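Local coordinates for sugar ABC transporter (Sugar-binding protein) (Bacillus halodurans, PDB 4YO7), which binds myo-inositol in the cleft between its two lobes and probably delivers it to a membrane ABC transporter, as in related solute-binding proteins, at residues E159-L164 / A231-N236; G169-M174 / Q192-H197; N235-A240 / G274-T279; L245-V250 / V256-I261. One frame throughout, in Å; residues are numbered along the deposited sequence.

Contact 1 (E159-L164 / A231-N236); sequences EEVAKL and AVVANN. With INS (1,2,3,4,5,6-hexahydroxy-cyclohexane), chain F.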
loop_
_atom_site.group_PDB
_atom_site.type_symbol
_atom_site.label_atom_id
_atom_site.label_comp_id
_atom_site.label_asym_id
_atom_site.label_seq_id
_atom_site.Cartn_x
_atom_site.Cartn_y
_atom_site.Cartn_z
ATOM N N GLU A 159 -16.727 -0.074 6.731
ATOM C CA GLU A 159 -17.536 0.134 7.928
ATOM C C GLU A 159 -17.994 1.592 8.032
ATOM O O GLU A 159 -19.149 1.877 8.350
ATOM C CB GLU A 159 -16.754 -0.236 9.181
ATOM C CG GLU A 159 -16.699 -1.694 9.538
ATOM C CD GLU A 159 -15.706 -1.932 10.669
ATOM O OE1 GLU A 159 -15.380 -0.950 11.385
ATOM O OE2 GLU A 159 -15.246 -3.085 10.830
ATOM N N GLU A 160 -17.084 2.518 7.771
ATOM C CA GLU A 160 -17.406 3.929 7.939
ATOM C C GLU A 160 -18.331 4.378 6.808
ATOM O O GLU A 160 -19.301 5.111 7.041
ATOM C CB GLU A 160 -16.124 4.769 7.990
ATOM C CG GLU A 160 -16.361 6.251 8.209
ATOM C CD GLU A 160 -17.009 6.590 9.539
ATOM O OE1 GLU A 160 -17.030 5.751 10.473
ATOM O OE2 GLU A 160 -17.531 7.721 9.646
ATOM N N VAL A 161 -18.073 3.917 5.585
ATOM C CA VAL A 161 -18.949 4.277 4.467
ATOM C C VAL A 161 -20.367 3.775 4.737
ATOM O O VAL A 161 -21.346 4.484 4.496
ATOM C CB VAL A 161 -18.412 3.715 3.106
ATOM C CG1 VAL A 161 -19.425 3.899 2.001
ATOM C CG2 VAL A 161 -17.107 4.382 2.738
ATOM N N ALA A 162 -20.479 2.555 5.249
ATOM C CA ALA A 162 -21.787 1.993 5.599
ATOM C C ALA A 162 -22.511 2.867 6.634
ATOM O O ALA A 162 -23.710 3.113 6.502
ATOM C CB ALA A 162 -21.634 0.593 6.129
ATOM N N LYS A 163 -21.785 3.332 7.645
ATOM C CA LYS A 163 -22.383 4.230 8.638
ATOM C C LYS A 163 -22.896 5.500 7.984
ATOM O O LYS A 163 -24.006 5.953 8.280
ATOM C CB LYS A 163 -21.383 4.567 9.742
ATOM C CG LYS A 163 -21.142 3.407 10.668
ATOM C CD LYS A 163 -20.042 3.685 11.677
ATOM C CE LYS A 163 -19.600 2.402 12.388
ATOM N NZ LYS A 163 -18.368 2.583 13.222
ATOM N N LEU A 164 -22.116 6.060 7.070
ATOM C CA LEU A 164 -22.501 7.294 6.415
ATOM C C LEU A 164 -23.731 7.107 5.531
ATOM O O LEU A 164 -24.521 8.034 5.355
ATOM C CB LEU A 164 -21.338 7.827 5.598
ATOM C CG LEU A 164 -20.100 8.325 6.339
ATOM C CD1 LEU A 164 -18.945 8.522 5.381
ATOM C CD2 LEU A 164 -20.386 9.624 7.051
ATOM N N ALA A 231 -21.847 5.605 -3.405
ATOM C CA ALA A 231 -20.484 5.673 -2.863
ATOM C C ALA A 231 -19.502 5.048 -3.821
ATOM O O ALA A 231 -19.789 4.017 -4.437
ATOM C CB ALA A 231 -20.394 4.977 -1.525
ATOM N N VAL A 232 -18.345 5.695 -3.928
ATOM C CA VAL A 232 -17.221 5.190 -4.690
ATOM C C VAL A 232 -16.162 4.840 -3.665
ATOM O O VAL A 232 -15.723 5.700 -2.911
ATOM C CB VAL A 232 -16.699 6.218 -5.703
ATOM C CG1 VAL A 232 -15.402 5.711 -6.369
ATOM C CG2 VAL A 232 -17.775 6.500 -6.735
ATOM N N VAL A 233 -15.786 3.570 -3.620
ATOM C CA VAL A 233 -14.909 3.056 -2.588
ATOM C C VAL A 233 -13.680 2.481 -3.282
ATOM O O VAL A 233 -13.772 1.494 -4.015
ATOM C CB VAL A 233 -15.637 2.002 -1.718
ATOM C CG1 VAL A 233 -14.744 1.527 -0.621
ATOM C CG2 VAL A 233 -16.896 2.613 -1.122
ATOM N N ALA A 234 -12.542 3.128 -3.069
ATOM C CA ALA A 234 -11.329 2.823 -3.826
ATOM C C ALA A 234 -10.279 2.167 -2.965
ATOM O O ALA A 234 -10.082 2.546 -1.814
ATOM C CB ALA A 234 -10.769 4.091 -4.440
ATOM N N ASN A 235 -9.582 1.191 -3.534
ATOM C CA ASN A 235 -8.499 0.518 -2.838
ATOM C C ASN A 235 -7.330 1.456 -2.438
ATOM O O ASN A 235 -6.485 1.052 -1.616
ATOM C CB ASN A 235 -7.897 -0.607 -3.697
ATOM C CG ASN A 235 -8.750 -1.880 -3.828
ATOM O OD1 ASN A 235 -8.344 -2.792 -4.583
ATOM N ND2 ASN A 235 -9.885 -1.980 -3.138
ATOM N N ASN A 236 -7.176 2.626 -3.079
ATOM C CA ASN A 236 -6.233 3.608 -2.555
ATOM C C ASN A 236 -6.654 5.033 -2.823
ATOM O O ASN A 236 -7.609 5.304 -3.554
ATOM C CB ASN A 236 -4.796 3.365 -3.089
ATOM C CG ASN A 236 -4.539 3.903 -4.499
ATOM O OD1 ASN A 236 -5.447 4.145 -5.293
ATOM N ND2 ASN A 236 -3.244 4.054 -4.821
HETATM C C1 INS F . 0.948 0.465 -3.510
HETATM C C2 INS F . 0.415 1.893 -3.520
HETATM C C3 INS F . -0.871 1.944 -2.696
HETATM C C4 INS F . -0.625 1.498 -1.250
HETATM C C5 INS F . -0.040 0.071 -1.254
HETATM C C6 INS F . 1.235 0.029 -2.083
HETATM O O1 INS F . 2.188 0.378 -4.266
HETATM O O2 INS F . 1.403 2.730 -2.922
HETATM O O3 INS F . -1.339 3.325 -2.743
HETATM O O4 INS F . -1.871 1.453 -0.538
HETATM O O5 INS F . 0.293 -0.282 0.100
HETATM O O6 INS F . 1.711 -1.373 -2.113
#
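Ala231 opens the strand side of this contact with its CB 3.8 Å from Val161 CG1 of helix 150-164, a helix packed on the parallel sheet of a lobe with the alpha/beta fold of periplasmic binding proteins. The strand 231-234 runs between strands 169-175 and 257-259 of that sheet. Val232, next in line, points away from the helix. Val233 comes back to the helix side and presents CG2 to the same methyl, at 4.2 Å from Val161 CG1. A single valine methyl thus spans Ala231 and Val233, two residues on the same face of the strand. With that CG1 anti to the backbone N (chi1 171°), Val161 turns it toward the sheet, and the valine also touches Ala259 of the neighbouring strand 257-259. The contact is small and wholly apolar, with 90 Å² buried when both sides are summed, and all three residues that make it are buried in the lobe. Ala234 ends the strand, its O accepting from Gln157 NE2 of the same helix; beyond it the chain leaves the sheet, and the side chain of Asn235 is held at both ends, OD1 by Gly176 N and ND2 by Thr187 OG1. Asn236 then reaches the ligand. Its CG lies between the backbone N and the carbonyl carbon (chi1 80°), a setting from which ND2, which also donates to Phe210 O, gives inositol O3 a nearly straight bond of 2.9 Å, with 173° at the hydrogen.

Contact 2 (G169-M174 / Q192-H197); sequences GNIAIM and QIIEEH. With NA (sodium ion), chain G.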
loop_
_atom_site.group_PDB
_atom_site.type_symbol
_atom_site.label_atom_id
_atom_site.label_comp_id
_atom_site.label_asym_id
_atom_site.label_seq_id
_atom_site.Cartn_x
_atom_site.Cartn_y
_atom_site.Cartn_z
ATOM N N GLY A 169 -27.279 1.751 0.066
ATOM C CA GLY A 169 -26.657 2.409 -1.069
ATOM C C GLY A 169 -26.048 1.483 -2.094
ATOM O O GLY A 169 -25.696 0.337 -1.806
ATOM N N ASN A 170 -25.926 2.020 -3.304
ATOM C CA ASN A 170 -25.232 1.374 -4.403
ATOM C C ASN A 170 -23.752 1.721 -4.357
ATOM O O ASN A 170 -23.399 2.890 -4.349
ATOM C CB ASN A 170 -25.822 1.820 -5.734
ATOM C CG ASN A 170 -27.211 1.261 -5.980
ATOM O OD1 ASN A 170 -27.687 0.387 -5.258
ATOM N ND2 ASN A 170 -27.848 1.739 -7.035
ATOM N N ILE A 171 -22.907 0.702 -4.300
ATOM C CA ILE A 171 -21.479 0.896 -4.106
ATOM C C ILE A 171 -20.743 0.599 -5.406
ATOM O O ILE A 171 -21.014 -0.414 -6.047
ATOM C CB ILE A 171 -20.953 -0.016 -2.990
ATOM C CG1 ILE A 171 -21.832 0.095 -1.735
ATOM C CG2 ILE A 171 -19.505 0.318 -2.683
ATOM C CD1 ILE A 171 -21.920 1.494 -1.174
ATOM N N ALA A 172 -19.817 1.481 -5.793
ATOM C CA ALA A 172 -18.884 1.240 -6.891
ATOM C C ALA A 172 -17.494 1.070 -6.283
ATOM O O ALA A 172 -17.016 1.961 -5.580
ATOM C CB ALA A 172 -18.908 2.405 -7.878
ATOM N N ILE A 173 -16.882 -0.091 -6.508
ATOM C CA ILE A 173 -15.568 -0.402 -5.958
ATOM C C ILE A 173 -14.495 -0.257 -7.023
ATOM O O ILE A 173 -14.599 -0.873 -8.089
ATOM C CB ILE A 173 -15.512 -1.843 -5.384
ATOM C CG1 ILE A 173 -16.424 -1.957 -4.158
ATOM C CG2 ILE A 173 -14.081 -2.223 -4.989
ATOM C CD1 ILE A 173 -16.529 -3.360 -3.594
HETATM N N MSE A 174 -13.478 0.556 -6.736
HETATM C CA MSE A 174 -12.288 0.657 -7.591
HETATM C C MSE A 174 -11.192 -0.244 -7.058
HETATM O O MSE A 174 -10.561 0.036 -6.039
HETATM C CB MSE A 174 -11.774 2.098 -7.696
HETATM C CG MSE A 174 -12.774 3.008 -8.319
HETATM SE SE MSE A 174 -11.935 4.753 -8.667
HETATM C CE MSE A 174 -13.236 5.397 -9.959
ATOM N N GLN A 192 -16.992 -7.888 2.634
ATOM C CA GLN A 192 -17.447 -8.528 3.868
ATOM C C GLN A 192 -18.397 -7.603 4.615
ATOM O O GLN A 192 -19.377 -8.079 5.215
ATOM C CB GLN A 192 -16.264 -8.926 4.743
ATOM C CG GLN A 192 -15.598 -10.227 4.250
ATOM C CD GLN A 192 -14.451 -10.694 5.129
ATOM O OE1 GLN A 192 -14.253 -10.188 6.233
ATOM N NE2 GLN A 192 -13.701 -11.686 4.646
ATOM N N ILE A 193 -18.144 -6.294 4.558
ATOM C CA ILE A 193 -19.036 -5.332 5.205
ATOM C C ILE A 193 -20.312 -5.219 4.383
ATOM O O ILE A 193 -21.426 -5.143 4.918
ATOM C CB ILE A 193 -18.399 -3.924 5.361
ATOM C CG1 ILE A 193 -17.140 -3.959 6.242
ATOM C CG2 ILE A 193 -19.435 -2.914 5.897
ATOM C CD1 ILE A 193 -17.330 -4.534 7.646
ATOM N N ILE A 194 -20.166 -5.193 3.069
ATOM C CA ILE A 194 -21.315 -5.010 2.205
ATOM C C ILE A 194 -22.274 -6.188 2.378
ATOM O O ILE A 194 -23.489 -6.009 2.352
ATOM C CB ILE A 194 -20.866 -4.837 0.730
ATOM C CG1 ILE A 194 -20.240 -3.450 0.554
ATOM C CG2 ILE A 194 -22.054 -5.023 -0.226
ATOM C CD1 ILE A 194 -19.396 -3.259 -0.724
ATOM N N GLU A 195 -21.725 -7.385 2.585
ATOM C CA GLU A 195 -22.534 -8.602 2.720
ATOM C C GLU A 195 -23.271 -8.659 4.068
ATOM O O GLU A 195 -24.234 -9.415 4.222
ATOM C CB GLU A 195 -21.659 -9.839 2.530
ATOM C CG GLU A 195 -21.314 -10.042 1.042
ATOM C CD GLU A 195 -20.143 -10.979 0.794
ATOM O OE1 GLU A 195 -19.704 -11.671 1.741
ATOM O OE2 GLU A 195 -19.653 -11.017 -0.359
ATOM N N GLU A 196 -22.828 -7.840 5.017
ATOM C CA GLU A 196 -23.484 -7.700 6.315
ATOM C C GLU A 196 -24.762 -6.860 6.270
ATOM O O GLU A 196 -25.495 -6.824 7.270
ATOM C CB GLU A 196 -22.523 -7.069 7.331
ATOM C CG GLU A 196 -21.446 -8.007 7.855
ATOM C CD GLU A 196 -22.022 -9.193 8.608
ATOM O OE1 GLU A 196 -22.690 -8.976 9.641
ATOM O OE2 GLU A 196 -21.819 -10.341 8.158
ATOM N N HIS A 197 -25.052 -6.218 5.130
ATOM C CA HIS A 197 -26.172 -5.273 5.045
ATOM C C HIS A 197 -26.993 -5.395 3.766
ATOM O O HIS A 197 -26.511 -5.124 2.683
ATOM C CB HIS A 197 -25.644 -3.846 5.178
ATOM C CG HIS A 197 -24.876 -3.609 6.440
ATOM N ND1 HIS A 197 -25.497 -3.455 7.664
ATOM C CD2 HIS A 197 -23.545 -3.522 6.678
ATOM C CE1 HIS A 197 -24.580 -3.279 8.601
ATOM N NE2 HIS A 197 -23.386 -3.315 8.034
HETATM NA NA NA G . -25.444 -6.425 0.937
HETATM O O HOH W 1 -26.268 -8.291 2.192
HETATM O O HOH W 2 -27.480 -7.006 -0.373
HETATM O O HOH W 3 -24.349 -7.694 -0.719
#
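Ile194 carries the helix side of this contact by the very end of its side chain, CD1, which meets two isoleucines of strand 169-175. Its CG1 is directed opposite the carbonyl carbon and the chain continues extended (chi2 164°), which carries CD1 out from helix 181-195 onto the sheet. Ile173 is extended in the same way, and the two reach toward each other tip to tip, Ile173 CD1 standing 4.1 Å from Ile194 CD1. Ile171 behaves differently: its longer branch is folded (chi2 -59°), and the branch methyl makes the contact, with Ile171 CG2 4.1 Å from Ile194 CD1 as the two side chains slide past each other in opposite directions. Val202 of strand 200-207 touches both Ile173 and Ile194 and extends the apolar layer. The backbone of Ile194 has a separate task, for its O lies 2.5 Å from the sodium ion. His197 O at 2.4 Å from the sodium, Leu200 O and three waters complete six ligands where the helix gives way to strand 200-207. Strand, helix and metal-bound turn leading into the next strand together form a beta-alpha-beta unit, the repeating element of this parallel alpha/beta lobe.

Contact 3 (N235-A240 / G274-T279); sequences NNDEMA and GKLDVT. With INS (1,2,3,4,5,6-hexahydroxy-cyclohexane), chain F.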
loop_
_atom_site.group_PDB
_atom_site.type_symbol
_atom_site.label_atom_id
_atom_site.label_comp_id
_atom_site.label_asym_id
_atom_site.label_seq_id
_atom_site.Cartn_x
_atom_site.Cartn_y
_atom_site.Cartn_z
ATOM N N ASN A 235 -9.582 1.191 -3.534
ATOM C CA ASN A 235 -8.499 0.518 -2.838
ATOM C C ASN A 235 -7.330 1.456 -2.438
ATOM O O ASN A 235 -6.485 1.052 -1.616
ATOM C CB ASN A 235 -7.897 -0.607 -3.697
ATOM C CG ASN A 235 -8.750 -1.880 -3.828
ATOM O OD1 ASN A 235 -8.344 -2.792 -4.583
ATOM N ND2 ASN A 235 -9.885 -1.980 -3.138
ATOM N N ASN A 236 -7.176 2.626 -3.079
ATOM C CA ASN A 236 -6.233 3.608 -2.555
ATOM C C ASN A 236 -6.654 5.033 -2.823
ATOM O O ASN A 236 -7.609 5.304 -3.554
ATOM C CB ASN A 236 -4.796 3.365 -3.089
ATOM C CG ASN A 236 -4.539 3.903 -4.499
ATOM O OD1 ASN A 236 -5.447 4.145 -5.293
ATOM N ND2 ASN A 236 -3.244 4.054 -4.821
ATOM N N ASP A 237 -5.935 5.944 -2.197
ATOM C CA ASP A 237 -6.274 7.356 -2.279
ATOM C C ASP A 237 -6.096 7.935 -3.671
ATOM O O ASP A 237 -6.899 8.781 -4.085
ATOM C CB ASP A 237 -5.420 8.180 -1.290
ATOM C CG ASP A 237 -5.864 8.031 0.154
ATOM O OD1 ASP A 237 -7.057 7.717 0.404
ATOM O OD2 ASP A 237 -5.025 8.271 1.060
ATOM N N GLU A 238 -5.072 7.502 -4.403
ATOM C CA GLU A 238 -4.861 8.062 -5.735
ATOM C C GLU A 238 -6.089 7.845 -6.619
ATOM O O GLU A 238 -6.530 8.765 -7.304
ATOM C CB GLU A 238 -3.621 7.469 -6.400
ATOM C CG GLU A 238 -2.334 8.064 -5.887
ATOM C CD GLU A 238 -2.244 9.587 -6.150
ATOM O OE1 GLU A 238 -2.156 9.977 -7.326
ATOM O OE2 GLU A 238 -2.275 10.389 -5.185
HETATM N N MSE A 239 -6.657 6.642 -6.601
HETATM C CA MSE A 239 -7.844 6.401 -7.430
HETATM C C MSE A 239 -9.031 7.237 -6.974
HETATM O O MSE A 239 -9.766 7.785 -7.814
HETATM C CB MSE A 239 -8.206 4.917 -7.448
HETATM C CG MSE A 239 -7.174 4.121 -8.218
HETATM SE SE MSE A 239 -7.620 2.232 -8.313
HETATM C CE MSE A 239 -7.731 1.784 -6.429
ATOM N N ALA A 240 -9.200 7.362 -5.658
ATOM C CA ALA A 240 -10.286 8.165 -5.097
ATOM C C ALA A 240 -10.154 9.610 -5.529
ATOM O O ALA A 240 -11.143 10.245 -5.870
ATOM C CB ALA A 240 -10.307 8.056 -3.580
ATOM N N GLY A 274 -13.296 19.049 1.931
ATOM C CA GLY A 274 -14.633 18.467 1.913
ATOM C C GLY A 274 -14.965 17.598 0.712
ATOM O O GLY A 274 -16.131 17.326 0.449
ATOM N N LYS A 275 -13.941 17.146 -0.002
ATOM C CA LYS A 275 -14.130 16.320 -1.194
ATOM C C LYS A 275 -14.028 14.826 -0.940
ATOM O O LYS A 275 -14.656 14.045 -1.648
ATOM C CB LYS A 275 -13.106 16.700 -2.263
ATOM C CG LYS A 275 -13.140 18.200 -2.624
ATOM C CD LYS A 275 -12.040 18.542 -3.617
ATOM C CE LYS A 275 -11.974 20.053 -3.905
ATOM N NZ LYS A 275 -11.228 20.335 -5.165
ATOM N N LEU A 276 -13.227 14.443 0.049
ATOM C CA LEU A 276 -12.962 13.041 0.377
ATOM C C LEU A 276 -13.560 12.763 1.733
ATOM O O LEU A 276 -13.220 13.445 2.697
ATOM C CB LEU A 276 -11.450 12.747 0.379
ATOM C CG LEU A 276 -11.032 11.296 0.658
ATOM C CD1 LEU A 276 -11.480 10.366 -0.446
ATOM C CD2 LEU A 276 -9.525 11.184 0.854
ATOM N N ASP A 277 -14.455 11.780 1.802
ATOM C CA ASP A 277 -15.209 11.503 3.031
ATOM C C ASP A 277 -14.487 10.594 4.014
ATOM O O ASP A 277 -14.633 10.764 5.225
ATOM C CB ASP A 277 -16.563 10.877 2.686
ATOM C CG ASP A 277 -17.410 11.791 1.818
ATOM O OD1 ASP A 277 -18.038 12.710 2.374
ATOM O OD2 ASP A 277 -17.408 11.615 0.586
ATOM N N VAL A 278 -13.728 9.636 3.487
ATOM C CA VAL A 278 -13.124 8.580 4.283
ATOM C C VAL A 278 -11.767 8.248 3.717
ATOM O O VAL A 278 -11.617 8.155 2.500
ATOM C CB VAL A 278 -13.998 7.302 4.275
ATOM C CG1 VAL A 278 -13.327 6.167 5.066
ATOM C CG2 VAL A 278 -15.394 7.575 4.802
ATOM N N THR A 279 -10.764 8.086 4.571
ATOM C CA THR A 279 -9.593 7.353 4.157
ATOM C C THR A 279 -9.084 6.579 5.350
ATOM O O THR A 279 -9.722 6.546 6.405
ATOM C CB THR A 279 -8.501 8.278 3.516
ATOM O OG1 THR A 279 -7.407 7.482 3.040
ATOM C CG2 THR A 279 -7.961 9.313 4.467
HETATM C C1 INS F . 0.948 0.465 -3.510
HETATM C C2 INS F . 0.415 1.893 -3.520
HETATM C C3 INS F . -0.871 1.944 -2.696
HETATM C C4 INS F . -0.625 1.498 -1.250
HETATM C C5 INS F . -0.040 0.071 -1.254
HETATM C C6 INS F . 1.235 0.029 -2.083
HETATM O O1 INS F . 2.188 0.378 -4.266
HETATM O O2 INS F . 1.403 2.730 -2.922
HETATM O O3 INS F . -1.339 3.325 -2.743
HETATM O O4 INS F . -1.871 1.453 -0.538
HETATM O O5 INS F . 0.293 -0.282 0.100
HETATM O O6 INS F . 1.711 -1.373 -2.113
#
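Thr279 OG1 is gripped from two directions, donating to Asp237 OD1 at 2.7 Å and accepting from Ala263 N. The hydroxyl approaches the syn lone pair of OD1, on the side of the other carboxylate oxygen, and the two side chains cross at about a right angle. Thr279 holds OG1 opposite the backbone N (chi1 -176°), a setting that carries the oxygen to the carboxylate. The second oxygen, Asp237 OD2, accepts from Thr264 N, so the buried carboxylate ties the first turn of helix 237-249 to the 263-264 loop as well as to Thr279. Asp237 stands in that first turn, where the N-terminal end of the helix would probably favour its negative charge. With an alanine here, Thr279 OG1 would probably lose its acceptor and Thr264 N be left without its mate, while the helix start would be less firmly tied to the loop. Just before it, Asn236 is the N-cap: OD1 accepts from the N of Met239, a selenomethionine, at 3.1 Å, with the donor 39° above the carbonyl plane. Capping thus fixes the amide whose other end serves the ligand, an economical case of one residue doing two jobs. One turn on, the contact becomes apolar, with Leu276 CD1 4.1 Å from Ala240 CB. Leu276 wedges between helix 237-249, Ala267 and Ala270 of helix 265-272, and Val258 of strand 257-259, as the loop that leaves helix 265-272 through a Schellman motif at Gly274 runs into strand 279-281.

Contact 4 (L245-V250 / V256-I261); sequences LALEAV and VIVAGI. With MG (magnesium ion), chain C.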
loop_
_atom_site.group_PDB
_atom_site.type_symbol
_atom_site.label_atom_id
_atom_site.label_comp_id
_atom_site.label_asym_id
_atom_site.label_seq_id
_atom_site.Cartn_x
_atom_site.Cartn_y
_atom_site.Cartn_z
ATOM N N LEU A 245 -12.013 14.162 -9.162
ATOM C CA LEU A 245 -11.857 15.061 -10.302
ATOM C C LEU A 245 -12.978 14.867 -11.311
ATOM O O LEU A 245 -13.496 15.838 -11.884
ATOM C CB LEU A 245 -10.512 14.845 -10.983
ATOM C CG LEU A 245 -9.267 15.270 -10.208
ATOM C CD1 LEU A 245 -8.010 14.770 -10.885
ATOM C CD2 LEU A 245 -9.235 16.774 -10.074
ATOM N N ALA A 246 -13.356 13.617 -11.550
ATOM C CA ALA A 246 -14.412 13.353 -12.510
ATOM C C ALA A 246 -15.771 13.794 -11.974
ATOM O O ALA A 246 -16.582 14.356 -12.713
ATOM C CB ALA A 246 -14.437 11.886 -12.877
ATOM N N LEU A 247 -16.030 13.513 -10.704
ATOM C CA LEU A 247 -17.297 13.886 -10.088
ATOM C C LEU A 247 -17.404 15.409 -10.055
ATOM O O LEU A 247 -18.450 15.968 -10.380
ATOM C CB LEU A 247 -17.415 13.299 -8.681
ATOM C CG LEU A 247 -17.630 11.776 -8.597
ATOM C CD1 LEU A 247 -17.195 11.241 -7.235
ATOM C CD2 LEU A 247 -19.102 11.476 -8.924
ATOM N N GLU A 248 -16.314 16.082 -9.702
ATOM C CA GLU A 248 -16.312 17.554 -9.652
ATOM C C GLU A 248 -16.686 18.148 -10.981
ATOM O O GLU A 248 -17.399 19.154 -11.047
ATOM C CB GLU A 248 -14.941 18.103 -9.270
ATOM C CG GLU A 248 -14.745 18.310 -7.805
ATOM C CD GLU A 248 -13.374 18.883 -7.492
ATOM O OE1 GLU A 248 -12.436 18.655 -8.289
ATOM O OE2 GLU A 248 -13.242 19.564 -6.459
ATOM N N ALA A 249 -16.188 17.525 -12.042
ATOM C CA ALA A 249 -16.352 18.047 -13.390
ATOM C C ALA A 249 -17.801 18.095 -13.858
ATOM O O ALA A 249 -18.138 18.913 -14.717
ATOM C CB ALA A 249 -15.535 17.226 -14.363
ATOM N N VAL A 250 -18.652 17.229 -13.308
ATOM C CA VAL A 250 -20.069 17.199 -13.673
ATOM C C VAL A 250 -20.971 17.631 -12.516
ATOM O O VAL A 250 -22.177 17.412 -12.552
ATOM C CB VAL A 250 -20.515 15.790 -14.151
ATOM C CG1 VAL A 250 -19.795 15.410 -15.429
ATOM C CG2 VAL A 250 -20.304 14.717 -13.064
ATOM N N VAL A 256 -22.295 11.928 -3.874
ATOM C CA VAL A 256 -21.609 10.647 -3.802
ATOM C C VAL A 256 -20.599 10.678 -2.660
ATOM O O VAL A 256 -19.872 11.646 -2.517
ATOM C CB VAL A 256 -20.895 10.325 -5.155
ATOM C CG1 VAL A 256 -20.186 9.036 -5.107
ATOM C CG2 VAL A 256 -21.913 10.252 -6.266
ATOM N N ILE A 257 -20.583 9.629 -1.837
ATOM C CA ILE A 257 -19.556 9.462 -0.818
ATOM C C ILE A 257 -18.307 8.892 -1.516
ATOM O O ILE A 257 -18.425 7.975 -2.319
ATOM C CB ILE A 257 -20.055 8.523 0.318
ATOM C CG1 ILE A 257 -21.189 9.209 1.091
ATOM C CG2 ILE A 257 -18.916 8.126 1.271
ATOM C CD1 ILE A 257 -21.806 8.349 2.164
ATOM N N VAL A 258 -17.130 9.457 -1.239
ATOM C CA VAL A 258 -15.869 8.954 -1.801
ATOM C C VAL A 258 -14.949 8.507 -0.675
ATOM O O VAL A 258 -14.767 9.211 0.320
ATOM C CB VAL A 258 -15.157 10.025 -2.662
ATOM C CG1 VAL A 258 -13.911 9.454 -3.341
ATOM C CG2 VAL A 258 -16.123 10.575 -3.707
ATOM N N ALA A 259 -14.362 7.338 -0.864
ATOM C CA ALA A 259 -13.446 6.752 0.112
ATOM C C ALA A 259 -12.169 6.249 -0.551
ATOM O O ALA A 259 -12.202 5.673 -1.646
ATOM C CB ALA A 259 -14.146 5.629 0.858
ATOM N N GLY A 260 -11.047 6.434 0.160
ATOM C CA GLY A 260 -9.752 5.901 -0.243
ATOM C C GLY A 260 -9.045 5.201 0.905
ATOM O O GLY A 260 -9.626 5.025 1.985
ATOM N N ILE A 261 -7.803 4.787 0.650
ATOM C CA ILE A 261 -6.912 4.190 1.651
ATOM C C ILE A 261 -5.517 4.725 1.395
ATOM O O ILE A 261 -5.114 4.812 0.240
ATOM C CB ILE A 261 -6.915 2.616 1.588
ATOM C CG1 ILE A 261 -8.287 2.089 2.057
ATOM C CG2 ILE A 261 -5.778 1.997 2.425
ATOM C CD1 ILE A 261 -8.544 0.625 1.781
HETATM MG MG MG C . -19.218 13.725 -1.807
HETATM O O HOH W 4 -17.234 13.442 -1.221
HETATM O O HOH W 5 -20.122 13.631 0.091
HETATM O O HOH W 6 -18.866 15.618 -1.002
#
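Leu247 meets the start of strand 257-259 with both its methyls, one for each of two valines. Its CD1 packs at 3.7 Å from Val258 CG2, where the two side chains slide past each other in opposite directions, while CD2 lies 4.1 Å from Val256 CG2 and there the side chains cross at about a right angle. The fork thus spans Val258 in the strand and Val256 just ahead of it. Pointing CG opposite the carbonyl carbon (chi1 -72°) sends the fork off helix 237-249 toward the strand. Each valine in turn places CG1 opposite its backbone N and leaves CG2 for the leucine. Behind this first shell, Val256 also packs on Val232 of the neighbouring strand, and Val258 N donates to Asp277 OD2, a bond that ties the strand to the loop before strand 279-281. The magnesium ion lies at the turn joining helix to strand: Val256 O binds it at 2.3 Å, three waters stand at 2.1 Å each from the magnesium, and Leu253 O, from the turn itself, is a further ligand. Ile257, between the two valines, points away from helix 237-249 and packs on Leu164 of helix 150-164. Strand 231-234, helix 237-249 and strand 257-259, the two strands parallel neighbours in the sheet, form a beta-alpha-beta crossover, characteristic of parallel alpha/beta folds.

How the contacts relate
All four contacts belong to one lobe, and three of them pack helices on its four-stranded parallel sheet. Contacts 1 and 2 lie about 8 Å apart between centres and are stitched by the backbone, with Val233 N 2.8 Å from Ala172 O. On the other flank, contact 4 joins contact 1 through Val232 N, 2.8 Å from Ile257 O. Contact 3 meets contact 4 through the salt bridge of Lys275 NZ to Glu248 OE2. Through the shared Asn236, contacts 1 and 3 both reach inositol, just past the C-terminal end of the inner strand 231-234. The sodium and magnesium ions instead mark the helix-to-strand turns of contacts 2 and 4, whose centres lie about 17 Å apart.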